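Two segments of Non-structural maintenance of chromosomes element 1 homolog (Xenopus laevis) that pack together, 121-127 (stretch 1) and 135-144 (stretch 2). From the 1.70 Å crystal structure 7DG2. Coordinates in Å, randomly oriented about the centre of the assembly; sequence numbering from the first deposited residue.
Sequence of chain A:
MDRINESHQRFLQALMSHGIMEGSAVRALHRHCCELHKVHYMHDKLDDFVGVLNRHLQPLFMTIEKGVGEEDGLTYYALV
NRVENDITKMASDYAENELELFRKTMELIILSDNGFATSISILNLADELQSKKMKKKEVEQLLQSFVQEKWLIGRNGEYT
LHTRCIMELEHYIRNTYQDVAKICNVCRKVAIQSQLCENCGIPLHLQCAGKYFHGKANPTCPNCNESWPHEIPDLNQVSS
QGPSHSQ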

# COMPACT_ATOMS: atom_id res chain seq x y z
N SER A 121 22.61 15.97 -7.16
CA SER A 121 22.66 15.18 -8.38
C SER A 121 21.25 14.86 -8.87
O SER A 121 20.99 14.90 -10.08
CB SER A 121 23.50 13.91 -8.19
OG SER A 121 22.79 12.87 -7.51
N ILE A 122 20.31 14.60 -7.95
CA ILE A 122 18.94 14.30 -8.37
C ILE A 122 18.25 15.55 -8.90
O ILE A 122 17.49 15.49 -9.88
CB ILE A 122 18.16 13.66 -7.20
CG1 ILE A 122 18.81 12.34 -6.84
CG2 ILE A 122 16.69 13.41 -7.62
CD1 ILE A 122 18.36 11.75 -5.51
N LEU A 123 18.52 16.70 -8.29
CA LEU A 123 17.98 17.96 -8.81
C LEU A 123 18.51 18.24 -10.21
O LEU A 123 17.78 18.77 -11.07
CB LEU A 123 18.32 19.11 -7.86
CG LEU A 123 17.64 19.06 -6.49
CD1 LEU A 123 18.22 20.10 -5.53
CD2 LEU A 123 16.13 19.26 -6.63
N ASN A 124 19.78 17.90 -10.47
CA ASN A 124 20.33 18.12 -11.80
C ASN A 124 19.74 17.14 -12.81
O ASN A 124 19.42 17.52 -13.93
CB ASN A 124 21.87 18.03 -11.77
CG ASN A 124 22.49 19.22 -11.09
OD1 ASN A 124 21.85 20.26 -10.93
ND2 ASN A 124 23.76 19.08 -10.65
N LEU A 125 19.55 15.87 -12.40
CA LEU A 125 18.84 14.93 -13.27
C LEU A 125 17.45 15.44 -13.61
O LEU A 125 17.01 15.34 -14.77
CB LEU A 125 18.73 13.57 -12.58
CG LEU A 125 20.05 12.83 -12.36
CD1 LEU A 125 19.77 11.58 -11.51
CD2 LEU A 125 20.68 12.46 -13.70
N ALA A 126 16.76 15.99 -12.63
CA ALA A 126 15.39 16.47 -12.86
C ALA A 126 15.38 17.62 -13.84
O ALA A 126 14.46 17.76 -14.65
CB ALA A 126 14.76 16.89 -11.54
N ASP A 127 16.40 18.48 -13.77
CA ASP A 127 16.47 19.60 -14.68
C ASP A 127 16.81 19.17 -16.10
O ASP A 127 16.62 19.96 -17.04
CB ASP A 127 17.49 20.62 -14.15
CG ASP A 127 17.30 22.00 -14.74
OD1 ASP A 127 16.15 22.51 -14.71
OD2 ASP A 127 18.30 22.59 -15.21
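Stretch 2 (135-144) KKKEVEQLLQ

Two helices close together in sequence often pack through a few aliphatic side chains alone, and this pair from the Nse1 homolog is a compact example. Stretch 1 is part of a longer helix. In stretch 2, Lys135 occupies the N-cap position and the helix runs from Lys136 to Gln144 and beyond. The N-to-C directions of the two axes differ by 119°, so the helices are neither parallel nor antiparallel but cross obliquely, with a closest axial approach of 10.4 Å. The closest CA atoms across the pair are those of Leu123 and Lys136, 6.8 Å apart, at the first turn of the second helix.

The apolar contacts centre on Val139, which points toward stretch 1 with chi1 in the t well and meets three residues. Its CG1 lies 4.0 Å from CG2 of Ile122 and 3.9 Å from CD2 of Leu123, while its CG2 rests 3.8 Å from CB of Ala126. The spacing of Ile122 and Ala126, one helical turn apart, lets both direct their CB atoms at the same neighbour. One turn beyond Val139, Leu143 extends the seam, its CD2 4.0 Å from CD1 of Ile122. At the other end, Leu123 starts out sideways but its tip bends nearer, and its CD2 also touches the aliphatic part of Lys136, 4.1 Å from CG.

Polar groups take no part across the interface: no hydrogen bond or salt bridge joins the stretches, and the buried surface totals a modest 279 Å². Charge is instead paired within stretch 2, where NZ of Lys136 forms a salt bridge with OE1 of Glu140 at a very short 2.4 Å. A weak hydrogen bond, 3.4 Å long, runs from N of Lys135 to OE1 of Glu138.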

# COMPACT_ATOMS: atom_id res chain seq x y z
N LYS A 135 9.64 21.25 -10.10
CA LYS A 135 10.34 22.19 -9.23
C LYS A 135 11.15 21.45 -8.16
O LYS A 135 10.93 20.27 -7.90
CB LYS A 135 9.33 23.12 -8.55
CG LYS A 135 8.43 23.88 -9.51
CD LYS A 135 9.24 24.80 -10.40
CE LYS A 135 8.36 25.67 -11.29
NZ LYS A 135 9.19 26.53 -12.17
N LYS A 136 12.08 22.17 -7.53
CA LYS A 136 12.82 21.60 -6.40
C LYS A 136 11.87 21.04 -5.34
O LYS A 136 12.06 19.92 -4.84
CB LYS A 136 13.74 22.66 -5.80
CG LYS A 136 14.42 22.26 -4.51
CD LYS A 136 15.50 23.28 -4.15
CE LYS A 136 15.81 23.27 -2.67
NZ LYS A 136 16.41 21.99 -2.22
N LYS A 137 10.85 21.81 -4.97
CA LYS A 137 9.93 21.37 -3.93
C LYS A 137 9.26 20.06 -4.32
O LYS A 137 9.12 19.15 -3.49
CB LYS A 137 8.88 22.45 -3.66
CG LYS A 137 8.10 22.27 -2.36
CD LYS A 137 7.29 23.53 -2.04
CE LYS A 137 6.61 23.43 -0.68
NZ LYS A 137 5.55 22.37 -0.66
N GLU A 138 8.86 19.94 -5.59
CA GLU A 138 8.23 18.72 -6.07
C GLU A 138 9.20 17.55 -6.06
O GLU A 138 8.81 16.42 -5.77
CB GLU A 138 7.67 18.93 -7.48
CG GLU A 138 6.47 19.86 -7.53
CD GLU A 138 5.84 19.94 -8.92
OE1 GLU A 138 6.57 19.72 -9.91
OE2 GLU A 138 4.63 20.21 -9.01
N VAL A 139 10.47 17.80 -6.41
CA VAL A 139 11.45 16.72 -6.35
C VAL A 139 11.64 16.26 -4.91
O VAL A 139 11.70 15.05 -4.63
CB VAL A 139 12.79 17.16 -6.98
CG1 VAL A 139 13.86 16.09 -6.74
CG2 VAL A 139 12.61 17.41 -8.47
N GLU A 140 11.70 17.20 -3.97
CA GLU A 140 11.89 16.82 -2.57
C GLU A 140 10.70 16.02 -2.05
O GLU A 140 10.88 15.03 -1.33
CB GLU A 140 12.12 18.07 -1.73
CG GLU A 140 13.47 18.71 -2.01
CD GLU A 140 13.60 20.10 -1.40
OE1 GLU A 140 14.74 20.58 -1.28
OE2 GLU A 140 12.56 20.70 -1.05
N GLN A 141 9.49 16.43 -2.40
CA GLN A 141 8.31 15.67 -1.99
C GLN A 141 8.27 14.28 -2.64
O GLN A 141 7.83 13.31 -2.02
CB GLN A 141 7.05 16.47 -2.30
CG GLN A 141 6.86 17.63 -1.32
CD GLN A 141 5.71 18.53 -1.71
OE1 GLN A 141 5.36 18.65 -2.88
NE2 GLN A 141 5.10 19.18 -0.71
N LEU A 142 8.73 14.18 -3.89
CA LEU A 142 8.76 12.88 -4.56
C LEU A 142 9.77 11.96 -3.90
O LEU A 142 9.49 10.76 -3.70
CB LEU A 142 9.09 13.06 -6.05
CG LEU A 142 9.21 11.77 -6.85
CD1 LEU A 142 7.84 11.05 -6.90
CD2 LEU A 142 9.72 12.02 -8.29
N LEU A 143 10.95 12.48 -3.57
CA LEU A 143 11.94 11.67 -2.89
C LEU A 143 11.41 11.18 -1.55
O LEU A 143 11.64 10.03 -1.16
CB LEU A 143 13.23 12.46 -2.70
CG LEU A 143 13.99 12.72 -3.99
CD1 LEU A 143 15.15 13.69 -3.69
CD2 LEU A 143 14.52 11.42 -4.54
N GLN A 144 10.67 12.02 -0.83
CA GLN A 144 10.14 11.56 0.44
C GLN A 144 9.12 10.44 0.24
O GLN A 144 9.04 9.51 1.06
CB GLN A 144 9.52 12.72 1.22
CG GLN A 144 8.96 12.31 2.59
CD GLN A 144 10.00 11.59 3.47
OE1 GLN A 144 11.04 12.16 3.83
NE2 GLN A 144 9.72 10.33 3.82